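Side-chain contacts in tryptophan synthase alpha-subunit (Pyrococcus furiosus, PDB 1GEQ), which cleaves indoleglycerol phosphate to indole and glyceraldehyde 3-phosphate, the alpha-subunit reaction in the last step of tryptophan biosynthesis: residues D29-A34 against F237-V242; T144-L149 against K187-N192; K177-L182 against V196-S201; D181-A186 against E212-V217. All coordinates share one frame; numbering follows the deposited sequence.

Contact 1 of 4, residues D29-A34 against F237-V242; sequences DEYAGA and FLKKKV
The ring of Tyr-31 reaches from the loop 29-34 to the helix segment 237-242. One of its faces carries the side chain of its own neighbour, Glu-30. Atom CG of Glu-30 sits 3.7 Å above the ring plane, displaced toward the rim. From the helix, Val-242 CG1 and Lys-239 CB approach the ring obliquely.

The closest apolar approach is at the root of the tyrosine, where Tyr-31 CB lies 3.6 Å from Val-242 CG1. The same methyl is 3.8 Å from Tyr-31 CG. It is the branch of Val-242 that stands anti to the backbone N (chi1 172°), and this places it against the tyrosine. Farther out, Lys-239 runs across Tyr-31 at about a right angle. Its chain bends at the last two torsions and carries NZ to 3.8 Å from Tyr-31 OH, too far for a hydrogen bond. The hydroxyl is instead hydrogen-bonded to Glu-243, one residue beyond the helix segment. Glu-30 OE1 and Lys-239 NZ are 4.5 Å apart, beyond a salt bridge, so any attraction between them is probably modest.

The contact joins the loop between helix 18-28 and strand 35-38 to the C-terminal helix 235-246. Lys-239 also touches Ala-27, and Val-242 touches Leu-28, both on helix 18-28. Val-242 reaches Leu-7 of strand 6-12 as well. The last helix of the barrel is thereby packed against the first helix and the first strand.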
loop_
_atom_site.group_PDB
_atom_site.type_symbol
_atom_site.label_atom_id
_atom_site.label_comp_id
_atom_site.label_asym_id
_atom_site.label_seq_id
_atom_site.Cartn_x
_atom_site.Cartn_y
_atom_site.Cartn_z
ATOM N N ASP A 29 -2.879 9.536 10.530
ATOM C CA ASP A 29 -3.837 8.572 11.051
ATOM C C ASP A 29 -5.295 9.041 11.129
ATOM O O ASP A 29 -6.196 8.298 10.754
ATOM C CB ASP A 29 -3.399 8.091 12.431
ATOM C CG ASP A 29 -4.103 6.814 12.847
ATOM O OD1 ASP A 29 -4.295 6.599 14.059
ATOM O OD2 ASP A 29 -4.461 6.019 11.950
ATOM N N GLU A 30 -5.532 10.263 11.598
ATOM C CA GLU A 30 -6.907 10.747 11.719
ATOM C C GLU A 30 -7.652 10.892 10.394
ATOM O O GLU A 30 -8.869 11.062 10.390
ATOM C CB GLU A 30 -6.959 12.085 12.463
ATOM C CG GLU A 30 -6.230 13.219 11.780
ATOM C CD GLU A 30 -6.576 14.571 12.385
ATOM O OE1 GLU A 30 -5.651 15.376 12.627
ATOM O OE2 GLU A 30 -7.776 14.828 12.613
ATOM N N TYR A 31 -6.940 10.824 9.276
ATOM C CA TYR A 31 -7.594 10.952 7.976
ATOM C C TYR A 31 -7.626 9.623 7.228
ATOM O O TYR A 31 -8.337 9.488 6.233
ATOM C CB TYR A 31 -6.863 11.949 7.067
ATOM C CG TYR A 31 -6.544 13.297 7.658
ATOM C CD1 TYR A 31 -5.268 13.580 8.140
ATOM C CD2 TYR A 31 -7.499 14.314 7.678
ATOM C CE1 TYR A 31 -4.943 14.847 8.619
ATOM C CE2 TYR A 31 -7.186 15.586 8.158
ATOM C CZ TYR A 31 -5.904 15.843 8.625
ATOM O OH TYR A 31 -5.578 17.099 9.083
ATOM N N ALA A 32 -6.866 8.647 7.713
ATOM C CA ALA A 32 -6.749 7.351 7.049
ATOM C C ALA A 32 -7.743 6.257 7.425
ATOM O O ALA A 32 -8.100 6.098 8.592
ATOM C CB ALA A 32 -5.335 6.829 7.243
ATOM N N GLY A 33 -8.162 5.496 6.416
ATOM C CA GLY A 33 -9.077 4.385 6.630
ATOM C C GLY A 33 -8.209 3.146 6.758
ATOM O O GLY A 33 -8.604 2.140 7.335
ATOM N N ALA A 34 -7.005 3.239 6.199
ATOM C CA ALA A 34 -6.022 2.172 6.236
ATOM C C ALA A 34 -4.693 2.782 5.797
ATOM O O ALA A 34 -4.672 3.862 5.217
ATOM C CB ALA A 34 -6.414 1.034 5.297
ATOM N N PHE A 237 2.996 19.554 5.743
ATOM C CA PHE A 237 2.602 19.611 4.347
ATOM C C PHE A 237 1.833 18.357 3.928
ATOM O O PHE A 237 1.002 18.411 3.026
ATOM C CB PHE A 237 3.823 19.832 3.451
ATOM C CG PHE A 237 4.624 21.063 3.816
ATOM C CD1 PHE A 237 5.726 20.967 4.662
ATOM C CD2 PHE A 237 4.241 22.320 3.355
ATOM C CE1 PHE A 237 6.435 22.106 5.041
ATOM C CE2 PHE A 237 4.947 23.467 3.730
ATOM C CZ PHE A 237 6.043 23.357 4.575
ATOM N N LEU A 238 2.116 17.233 4.575
ATOM C CA LEU A 238 1.413 15.989 4.274
ATOM C C LEU A 238 -0.052 16.124 4.699
ATOM O O LEU A 238 -0.959 15.752 3.955
ATOM C CB LEU A 238 2.066 14.811 5.011
ATOM C CG LEU A 238 3.481 14.412 4.568
ATOM C CD1 LEU A 238 4.049 13.349 5.509
ATOM C CD2 LEU A 238 3.447 13.908 3.129
ATOM N N LYS A 239 -0.280 16.673 5.889
ATOM C CA LYS A 239 -1.638 16.855 6.390
ATOM C C LYS A 239 -2.407 17.795 5.468
ATOM O O LYS A 239 -3.565 17.544 5.136
ATOM C CB LYS A 239 -1.603 17.424 7.817
ATOM C CG LYS A 239 -0.745 16.615 8.784
ATOM C CD LYS A 239 -0.708 17.225 10.189
ATOM C CE LYS A 239 -2.047 17.075 10.908
ATOM N NZ LYS A 239 -2.685 18.397 11.187
ATOM N N LYS A 240 -1.758 18.872 5.041
ATOM C CA LYS A 240 -2.400 19.837 4.161
ATOM C C LYS A 240 -2.770 19.220 2.817
ATOM O O LYS A 240 -3.809 19.541 2.247
ATOM C CB LYS A 240 -1.492 21.053 3.958
ATOM C CG LYS A 240 -1.508 22.002 5.144
ATOM C CD LYS A 240 -2.813 22.773 5.194
ATOM C CE LYS A 240 -2.779 23.942 4.215
ATOM N NZ LYS A 240 -4.141 24.321 3.730
ATOM N N LYS A 241 -1.928 18.323 2.316
ATOM C CA LYS A 241 -2.210 17.680 1.040
ATOM C C LYS A 241 -3.380 16.696 1.171
ATOM O O LYS A 241 -4.252 16.644 0.303
ATOM C CB LYS A 241 -0.952 16.972 0.516
ATOM C CG LYS A 241 -1.177 16.118 -0.716
ATOM C CD LYS A 241 -2.009 16.813 -1.792
ATOM C CE LYS A 241 -1.170 17.557 -2.814
ATOM N NZ LYS A 241 -1.955 17.758 -4.077
ATOM N N VAL A 242 -3.396 15.910 2.244
ATOM C CA VAL A 242 -4.488 14.964 2.455
ATOM C C VAL A 242 -5.773 15.762 2.660
ATOM O O VAL A 242 -6.837 15.389 2.167
ATOM C CB VAL A 242 -4.229 14.059 3.690
ATOM C CG1 VAL A 242 -5.459 13.216 3.996
ATOM C CG2 VAL A 242 -3.031 13.158 3.426
#

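Contact 2 of 4, residues T144-L149 against K187-N192; sequences TPDERL and KRICRN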
loop_
_atom_site.group_PDB
_atom_site.type_symbol
_atom_site.label_atom_id
_atom_site.label_comp_id
_atom_site.label_asym_id
_atom_site.label_seq_id
_atom_site.Cartn_x
_atom_site.Cartn_y
_atom_site.Cartn_z
ATOM N N THR A 144 -4.627 -7.004 -16.846
ATOM C CA THR A 144 -5.135 -8.184 -16.156
ATOM C C THR A 144 -6.505 -8.514 -16.763
ATOM O O THR A 144 -7.394 -7.680 -16.756
ATOM C CB THR A 144 -5.325 -7.913 -14.645
ATOM O OG1 THR A 144 -4.063 -7.572 -14.051
ATOM C CG2 THR A 144 -5.918 -9.144 -13.957
ATOM N N PRO A 145 -6.683 -9.730 -17.317
ATOM C CA PRO A 145 -7.969 -10.116 -17.912
ATOM C C PRO A 145 -9.027 -10.451 -16.852
ATOM O O PRO A 145 -8.698 -10.763 -15.715
ATOM C CB PRO A 145 -7.605 -11.337 -18.754
ATOM C CG PRO A 145 -6.504 -11.975 -17.930
ATOM C CD PRO A 145 -5.662 -10.769 -17.540
ATOM N N ASP A 146 -10.298 -10.402 -17.241
ATOM C CA ASP A 146 -11.393 -10.701 -16.320
ATOM C C ASP A 146 -11.211 -12.034 -15.606
ATOM O O ASP A 146 -11.423 -12.135 -14.393
ATOM C CB ASP A 146 -12.731 -10.739 -17.064
ATOM C CG ASP A 146 -13.196 -9.368 -17.498
ATOM O OD1 ASP A 146 -12.643 -8.364 -17.009
ATOM O OD2 ASP A 146 -14.126 -9.301 -18.323
ATOM N N GLU A 147 -10.833 -13.062 -16.358
ATOM C CA GLU A 147 -10.652 -14.382 -15.779
ATOM C C GLU A 147 -9.632 -14.375 -14.654
ATOM O O GLU A 147 -9.831 -15.033 -13.633
ATOM C CB GLU A 147 -10.230 -15.390 -16.847
ATOM C CG GLU A 147 -11.020 -15.279 -18.145
ATOM C CD GLU A 147 -10.558 -14.107 -18.985
ATOM O OE1 GLU A 147 -9.395 -14.135 -19.437
ATOM O OE2 GLU A 147 -11.343 -13.155 -19.184
ATOM N N ARG A 148 -8.537 -13.641 -14.835
ATOM C CA ARG A 148 -7.516 -13.579 -13.799
ATOM C C ARG A 148 -7.984 -12.737 -12.605
ATOM O O ARG A 148 -7.612 -13.010 -11.474
ATOM C CB ARG A 148 -6.209 -13.009 -14.354
ATOM C CG ARG A 148 -4.978 -13.453 -13.567
ATOM C CD ARG A 148 -3.714 -12.679 -13.951
ATOM N NE ARG A 148 -3.456 -12.639 -15.391
ATOM C CZ ARG A 148 -3.154 -13.692 -16.145
ATOM N NH1 ARG A 148 -3.073 -14.905 -15.610
ATOM N NH2 ARG A 148 -2.923 -13.531 -17.443
ATOM N N LEU A 149 -8.779 -11.702 -12.863
ATOM C CA LEU A 149 -9.301 -10.876 -11.774
ATOM C C LEU A 149 -10.137 -11.749 -10.832
ATOM O O LEU A 149 -10.110 -11.570 -9.615
ATOM C CB LEU A 149 -10.174 -9.739 -12.322
ATOM C CG LEU A 149 -9.479 -8.392 -12.558
ATOM C CD1 LEU A 149 -10.434 -7.437 -13.259
ATOM C CD2 LEU A 149 -9.016 -7.806 -11.228
ATOM N N LYS A 187 -15.180 -3.935 -10.375
ATOM C CA LYS A 187 -16.408 -3.821 -9.587
ATOM C C LYS A 187 -17.467 -4.808 -10.074
ATOM O O LYS A 187 -18.375 -5.164 -9.332
ATOM C CB LYS A 187 -16.966 -2.391 -9.643
ATOM C CG LYS A 187 -16.054 -1.319 -9.029
ATOM C CD LYS A 187 -15.470 -1.758 -7.675
ATOM C CE LYS A 187 -16.541 -2.283 -6.723
ATOM N NZ LYS A 187 -17.297 -1.238 -5.995
ATOM N N ARG A 188 -17.322 -5.270 -11.308
ATOM C CA ARG A 188 -18.262 -6.216 -11.890
ATOM C C ARG A 188 -17.933 -7.650 -11.494
ATOM O O ARG A 188 -18.783 -8.535 -11.535
ATOM C CB ARG A 188 -18.215 -6.106 -13.415
ATOM C CG ARG A 188 -19.331 -6.828 -14.128
ATOM C CD ARG A 188 -19.070 -6.873 -15.625
ATOM N NE ARG A 188 -18.242 -8.014 -15.992
ATOM C CZ ARG A 188 -17.070 -7.933 -16.612
ATOM N NH1 ARG A 188 -16.568 -6.752 -16.942
ATOM N NH2 ARG A 188 -16.403 -9.041 -16.913
ATOM N N ILE A 189 -16.688 -7.863 -11.095
ATOM C CA ILE A 189 -16.220 -9.193 -10.747
ATOM C C ILE A 189 -15.919 -9.476 -9.287
ATOM O O ILE A 189 -16.292 -10.528 -8.772
ATOM C CB ILE A 189 -14.938 -9.518 -11.553
ATOM C CG1 ILE A 189 -15.253 -9.501 -13.046
ATOM C CG2 ILE A 189 -14.360 -10.876 -11.133
ATOM C CD1 ILE A 189 -14.025 -9.647 -13.934
ATOM N N CYS A 190 -15.232 -8.547 -8.628
ATOM C CA CYS A 190 -14.814 -8.756 -7.254
ATOM C C CYS A 190 -15.857 -8.668 -6.152
ATOM O O CYS A 190 -16.686 -7.771 -6.139
ATOM C CB CYS A 190 -13.694 -7.780 -6.908
ATOM S SG CYS A 190 -12.332 -7.841 -8.076
ATOM N N ARG A 191 -15.769 -9.621 -5.222
ATOM C CA ARG A 191 -16.644 -9.642 -4.060
ATOM C C ARG A 191 -15.890 -8.851 -2.980
ATOM O O ARG A 191 -16.500 -8.220 -2.117
ATOM C CB ARG A 191 -16.910 -11.093 -3.623
ATOM C CG ARG A 191 -17.754 -11.868 -4.644
ATOM C CD ARG A 191 -18.057 -13.299 -4.220
ATOM N NE ARG A 191 -19.199 -13.840 -4.961
ATOM C CZ ARG A 191 -19.128 -14.450 -6.144
ATOM N NH1 ARG A 191 -17.956 -14.610 -6.746
ATOM N NH2 ARG A 191 -20.237 -14.881 -6.734
ATOM N N ASN A 192 -14.557 -8.879 -3.045
ATOM C CA ASN A 192 -13.720 -8.135 -2.099
ATOM C C ASN A 192 -13.788 -6.645 -2.402
ATOM O O ASN A 192 -14.130 -6.248 -3.512
ATOM C CB ASN A 192 -12.253 -8.559 -2.206
ATOM C CG ASN A 192 -11.946 -9.809 -1.424
ATOM O OD1 ASN A 192 -11.796 -10.893 -1.993
ATOM N ND2 ASN A 192 -11.851 -9.669 -0.113
#
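Asp-146 and Leu-149, in the first turn of helix 146-155, meet Arg-188 and Ile-189 at the end of helix 177-189. These are neighbouring outer helices of the TIM barrel. Pro-145 holds the N-cap position of the first one.

The close-packed part centres on one methyl, Ile-189 CD1. It lies 3.6 Å from Asp-146 CB. On its other contact, with buried Leu-149, it is 4.2 Å from CB, a looser fit. Ile-189 CG1 is anti to the carbonyl carbon (chi1 -62°) and the chain then runs extended, which carries CD1 across to the other helix.

The outer part is polar and lies toward solvent, where Arg-188 is exposed. Its extended chain bends at chi3 (86°) and returns over its own neighbour, with Ile-189 CG1 beneath one guanidinium face. Asp-146 and Arg-188 form a salt bridge. Asp-146 OD1 has a second, long and weak ion pair with Arg-185. Carboxylate and guanidinium are not coplanar; their planes are 70° apart. A single fairly straight bond joins them: Arg-188 NH2 donates in its own plane to Asp-146 OD2 at 2.7 Å, meeting that oxygen from above the carboxylate plane.

Contact 3 of 4, residues K177-L182 against V196-S201; sequences KTAYDL and VGFGVS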
loop_
_atom_site.group_PDB
_atom_site.type_symbol
_atom_site.label_atom_id
_atom_site.label_comp_id
_atom_site.label_asym_id
_atom_site.label_seq_id
_atom_site.Cartn_x
_atom_site.Cartn_y
_atom_site.Cartn_z
ATOM N N LYS A 177 -7.912 6.387 -19.285
ATOM C CA LYS A 177 -9.175 5.681 -19.426
ATOM C C LYS A 177 -8.973 4.195 -19.158
ATOM O O LYS A 177 -9.899 3.497 -18.755
ATOM C CB LYS A 177 -9.765 5.878 -20.830
ATOM C CG LYS A 177 -10.230 7.305 -21.130
ATOM C CD LYS A 177 -11.179 7.331 -22.328
ATOM C CE LYS A 177 -11.830 8.699 -22.505
ATOM N NZ LYS A 177 -12.745 8.741 -23.688
ATOM N N THR A 178 -7.755 3.717 -19.373
ATOM C CA THR A 178 -7.473 2.309 -19.159
ATOM C C THR A 178 -7.566 1.951 -17.674
ATOM O O THR A 178 -7.882 0.818 -17.321
ATOM C CB THR A 178 -6.082 1.930 -19.720
ATOM O OG1 THR A 178 -5.988 0.508 -19.817
ATOM C CG2 THR A 178 -4.971 2.447 -18.826
ATOM N N ALA A 179 -7.299 2.930 -16.813
ATOM C CA ALA A 179 -7.375 2.736 -15.369
ATOM C C ALA A 179 -8.850 2.700 -14.950
ATOM O O ALA A 179 -9.240 1.910 -14.093
ATOM C CB ALA A 179 -6.654 3.870 -14.659
ATOM N N TYR A 180 -9.663 3.570 -15.544
ATOM C CA TYR A 180 -11.084 3.582 -15.236
ATOM C C TYR A 180 -11.707 2.277 -15.716
ATOM O O TYR A 180 -12.614 1.741 -15.075
ATOM C CB TYR A 180 -11.775 4.761 -15.929
ATOM C CG TYR A 180 -11.649 6.073 -15.192
ATOM C CD1 TYR A 180 -10.812 7.086 -15.661
ATOM C CD2 TYR A 180 -12.376 6.306 -14.035
ATOM C CE1 TYR A 180 -10.704 8.296 -14.991
ATOM C CE2 TYR A 180 -12.273 7.520 -13.351
ATOM C CZ TYR A 180 -11.440 8.511 -13.840
ATOM O OH TYR A 180 -11.349 9.716 -13.182
ATOM N N ASP A 181 -11.220 1.773 -16.849
ATOM C CA ASP A 181 -11.741 0.529 -17.401
ATOM C C ASP A 181 -11.458 -0.620 -16.446
ATOM O O ASP A 181 -12.312 -1.488 -16.226
ATOM C CB ASP A 181 -11.105 0.221 -18.763
ATOM C CG ASP A 181 -11.547 -1.125 -19.324
ATOM O OD1 ASP A 181 -10.785 -2.112 -19.213
ATOM O OD2 ASP A 181 -12.673 -1.200 -19.860
ATOM N N LEU A 182 -10.257 -0.624 -15.884
ATOM C CA LEU A 182 -9.854 -1.674 -14.954
ATOM C C LEU A 182 -10.788 -1.645 -13.728
ATOM O O LEU A 182 -11.206 -2.682 -13.233
ATOM C CB LEU A 182 -8.416 -1.438 -14.499
ATOM C CG LEU A 182 -7.592 -2.603 -13.923
ATOM C CD1 LEU A 182 -6.596 -2.055 -12.908
ATOM C CD2 LEU A 182 -8.467 -3.629 -13.290
ATOM N N VAL A 196 -7.778 1.667 -5.217
ATOM C CA VAL A 196 -7.053 2.013 -6.437
ATOM C C VAL A 196 -5.860 2.930 -6.163
ATOM O O VAL A 196 -5.926 3.824 -5.318
ATOM C CB VAL A 196 -7.970 2.731 -7.455
ATOM C CG1 VAL A 196 -9.132 1.819 -7.855
ATOM C CG2 VAL A 196 -8.503 4.041 -6.841
ATOM N N GLY A 197 -4.770 2.675 -6.883
ATOM C CA GLY A 197 -3.567 3.485 -6.762
ATOM C C GLY A 197 -3.261 3.891 -8.185
ATOM O O GLY A 197 -2.464 3.246 -8.874
ATOM N N PHE A 198 -3.934 4.943 -8.637
ATOM C CA PHE A 198 -3.787 5.418 -10.001
ATOM C C PHE A 198 -2.992 6.714 -10.138
ATOM O O PHE A 198 -3.046 7.356 -11.185
ATOM C CB PHE A 198 -5.177 5.615 -10.616
ATOM C CG PHE A 198 -5.981 4.338 -10.781
ATOM C CD1 PHE A 198 -7.355 4.403 -10.995
ATOM C CD2 PHE A 198 -5.365 3.088 -10.790
ATOM C CE1 PHE A 198 -8.101 3.247 -11.229
ATOM C CE2 PHE A 198 -6.097 1.930 -11.020
ATOM C CZ PHE A 198 -7.471 2.008 -11.240
ATOM N N GLY A 199 -2.287 7.111 -9.081
ATOM C CA GLY A 199 -1.493 8.329 -9.137
ATOM C C GLY A 199 -2.314 9.586 -8.914
ATOM O O GLY A 199 -2.161 10.580 -9.622
ATOM N N VAL A 200 -3.196 9.527 -7.923
ATOM C CA VAL A 200 -4.053 10.648 -7.574
ATOM C C VAL A 200 -3.212 11.847 -7.129
ATOM O O VAL A 200 -2.219 11.678 -6.425
ATOM C CB VAL A 200 -5.013 10.227 -6.438
ATOM C CG1 VAL A 200 -5.628 11.443 -5.774
ATOM C CG2 VAL A 200 -6.089 9.312 -7.006
ATOM N N SER A 201 -3.605 13.047 -7.537
ATOM C CA SER A 201 -2.863 14.258 -7.160
ATOM C C SER A 201 -3.792 15.437 -6.874
ATOM O O SER A 201 -3.357 16.463 -6.352
ATOM C CB SER A 201 -1.867 14.646 -8.264
ATOM O OG SER A 201 -2.536 15.024 -9.453
#
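The methyl of Ala-179 sits over one face of the Phe-198 ring, almost at its centre. Atom CB of Ala-179 is 3.7 Å from the ring centroid and 10° off the ring normal, a CH-pi contact over the face. The methyl is nearly equidistant from several ring carbons; Phe-198 CD1 is 3.8 Å away.

The torsions of Phe-198 set up this contact. CG is anti to the carbonyl carbon and beside the backbone N (chi1 -65°), which sends the ring toward the helix. The second torsion (chi2 163°) turns the ring so that one face meets Ala-179. The opposite face rests on Val-196, two residues back in the same segment. Val-196 CB stands 3.7 Å above the plane, again over the centre. The ring is therefore sandwiched between two aliphatic groups, which should limit its tilt.

The far end of the ring approaches the helix backbone. Phe-198 CZ is 3.4 Å from Ala-179 O. Leu-182, one turn further along the helix, adds a looser contact. Its CD1 comes obliquely to the ring, 4.4 Å from Phe-198 CE2. All three touching residues are buried.

Phe-198 directly follows strand 194-197 of the TIM barrel, and the contact seats helix 177-189 on the end of that strand. This helix leads into that strand along the chain. Leu-162 of the adjacent strand 159-163 touches Leu-182, Val-196 and Phe-198. Helix 203-211 reaches the ring through Leu-209.

Contact 4 of 4, residues D181-A186 against E212-V217; sequences DLLRRA and EGANGV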
loop_
_atom_site.group_PDB
_atom_site.type_symbol
_atom_site.label_atom_id
_atom_site.label_comp_id
_atom_site.label_asym_id
_atom_site.label_seq_id
_atom_site.Cartn_x
_atom_site.Cartn_y
_atom_site.Cartn_z
ATOM N N ASP A 181 -11.220 1.773 -16.849
ATOM C CA ASP A 181 -11.741 0.529 -17.401
ATOM C C ASP A 181 -11.458 -0.620 -16.446
ATOM O O ASP A 181 -12.312 -1.488 -16.226
ATOM C CB ASP A 181 -11.105 0.221 -18.763
ATOM C CG ASP A 181 -11.547 -1.125 -19.324
ATOM O OD1 ASP A 181 -10.785 -2.112 -19.213
ATOM O OD2 ASP A 181 -12.673 -1.200 -19.860
ATOM N N LEU A 182 -10.257 -0.624 -15.884
ATOM C CA LEU A 182 -9.854 -1.674 -14.954
ATOM C C LEU A 182 -10.788 -1.645 -13.728
ATOM O O LEU A 182 -11.206 -2.682 -13.233
ATOM C CB LEU A 182 -8.416 -1.438 -14.499
ATOM C CG LEU A 182 -7.592 -2.603 -13.923
ATOM C CD1 LEU A 182 -6.596 -2.055 -12.908
ATOM C CD2 LEU A 182 -8.467 -3.629 -13.290
ATOM N N LEU A 183 -11.080 -0.444 -13.240
ATOM C CA LEU A 183 -11.959 -0.288 -12.078
ATOM C C LEU A 183 -13.377 -0.779 -12.391
ATOM O O LEU A 183 -13.973 -1.514 -11.610
ATOM C CB LEU A 183 -12.001 1.186 -11.651
ATOM C CG LEU A 183 -12.997 1.566 -10.538
ATOM C CD1 LEU A 183 -12.752 0.723 -9.284
ATOM C CD2 LEU A 183 -12.836 3.042 -10.250
ATOM N N ARG A 184 -13.906 -0.375 -13.544
ATOM C CA ARG A 184 -15.244 -0.785 -13.960
ATOM C C ARG A 184 -15.346 -2.308 -13.985
ATOM O O ARG A 184 -16.275 -2.890 -13.424
ATOM C CB ARG A 184 -15.567 -0.241 -15.356
ATOM C CG ARG A 184 -17.031 -0.411 -15.745
ATOM C CD ARG A 184 -17.247 -0.325 -17.252
ATOM N NE ARG A 184 -16.783 -1.534 -17.932
ATOM C CZ ARG A 184 -15.727 -1.590 -18.738
ATOM N NH1 ARG A 184 -15.007 -0.501 -18.974
ATOM N NH2 ARG A 184 -15.388 -2.740 -19.303
ATOM N N ARG A 185 -14.384 -2.941 -14.650
ATOM C CA ARG A 185 -14.325 -4.393 -14.761
ATOM C C ARG A 185 -14.218 -5.043 -13.385
ATOM O O ARG A 185 -14.905 -6.023 -13.092
ATOM C CB ARG A 185 -13.121 -4.806 -15.636
ATOM C CG ARG A 185 -13.397 -4.737 -17.136
ATOM C CD ARG A 185 -12.123 -4.575 -17.951
ATOM N NE ARG A 185 -11.048 -5.444 -17.495
ATOM C CZ ARG A 185 -9.769 -5.094 -17.475
ATOM N NH1 ARG A 185 -9.398 -3.893 -17.881
ATOM N NH2 ARG A 185 -8.856 -5.945 -17.052
ATOM N N ALA A 186 -13.354 -4.493 -12.537
ATOM C CA ALA A 186 -13.167 -5.052 -11.206
ATOM C C ALA A 186 -14.448 -5.044 -10.357
ATOM O O ALA A 186 -14.760 -6.032 -9.706
ATOM C CB ALA A 186 -12.055 -4.304 -10.482
ATOM N N GLU A 212 -17.028 6.301 -9.238
ATOM C CA GLU A 212 -16.976 5.152 -10.136
ATOM C C GLU A 212 -16.933 3.805 -9.418
ATOM O O GLU A 212 -16.750 2.772 -10.052
ATOM C CB GLU A 212 -15.777 5.262 -11.080
ATOM C CG GLU A 212 -15.921 6.372 -12.095
ATOM C CD GLU A 212 -17.044 6.103 -13.078
ATOM O OE1 GLU A 212 -17.752 7.062 -13.446
ATOM O OE2 GLU A 212 -17.210 4.932 -13.483
ATOM N N GLY A 213 -17.069 3.815 -8.096
ATOM C CA GLY A 213 -17.084 2.559 -7.366
ATOM C C GLY A 213 -15.894 2.116 -6.536
ATOM O O GLY A 213 -15.955 1.058 -5.918
ATOM N N ALA A 214 -14.812 2.886 -6.507
ATOM C CA ALA A 214 -13.660 2.478 -5.703
ATOM C C ALA A 214 -14.031 2.537 -4.216
ATOM O O ALA A 214 -14.513 3.555 -3.743
ATOM C CB ALA A 214 -12.463 3.411 -5.977
ATOM N N ASN A 215 -13.801 1.452 -3.485
ATOM C CA ASN A 215 -14.115 1.434 -2.061
ATOM C C ASN A 215 -13.086 2.272 -1.317
ATOM O O ASN A 215 -13.392 2.888 -0.291
ATOM C CB ASN A 215 -14.097 0.004 -1.523
ATOM C CG ASN A 215 -15.068 -0.910 -2.262
ATOM O OD1 ASN A 215 -14.705 -1.555 -3.244
ATOM N ND2 ASN A 215 -16.308 -0.958 -1.792
ATOM N N GLY A 216 -11.869 2.315 -1.855
ATOM C CA GLY A 216 -10.810 3.085 -1.223
ATOM C C GLY A 216 -9.850 3.644 -2.263
ATOM O O GLY A 216 -9.669 3.056 -3.325
ATOM N N VAL A 217 -9.252 4.788 -1.946
ATOM C CA VAL A 217 -8.310 5.437 -2.850
ATOM C C VAL A 217 -6.957 5.578 -2.151
ATOM O O VAL A 217 -6.849 6.206 -1.092
ATOM C CB VAL A 217 -8.822 6.838 -3.283
ATOM C CG1 VAL A 217 -7.838 7.484 -4.278
ATOM C CG2 VAL A 217 -10.206 6.708 -3.932
#
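Leu-183 of helix 177-189 packs against the turn 212-214, where helix 203-211 ends in a Schellman motif before strand 216-219 of the TIM barrel. Gly-213, with its positive phi, is the C-prime residue of that motif.

The contact across the segments is apolar. Leu-183 CG is anti to the backbone N (chi1 173°), and its two methyls divide the turn between them. CD2 touches the aliphatic root of Glu-212, 3.8 Å from CB. CD1 faces the next part of the turn, 4.1 Å from Ala-214 N and 4.3 Å from Ala-214 CB. Both Leu-183 and Ala-214 also touch Val-196 of strand 194-197, so this edge of the contact continues into the barrel wall.

The salt bridges of this contact lie within segment 181-186. Lys-187, one residue beyond it, is hydrogen-bonded to Gly-213 O. Asp-181 holds two arginines, one on each carboxylate oxygen. Arg-184 NH1 meets OD2 of Asp-181 at 2.6 Å from above the carboxylate plane; a second bond from Arg-184 NH2 is weak. Being shared by two guanidinium groups probably keeps this carboxylate ionised. Arg-185 approaches differently: its NH1 reaches Asp-181 OD1 at 2.6 Å, nearly in line with the C-O bond.

From the N terminus, the chain first reaches the loop 29-34, whose partner in contact 1 comes only at helix 235-246. That long loop encloses the other three contacts and brings the last helix of the barrel back to its beginning. Contact 2 opens at 144-149 and closes at 187-192, joining two successive outer helices. Contacts 3 and 4 both start on helix 177-189, sharing Asp-181 and Leu-182, and each crosses contact 2 along the chain. Contact 3 closes at the end of strand 194-197, contact 4 just before strand 216-219, its neighbour in the sheet. Helix 177-189 thus links contacts 2, 3 and 4.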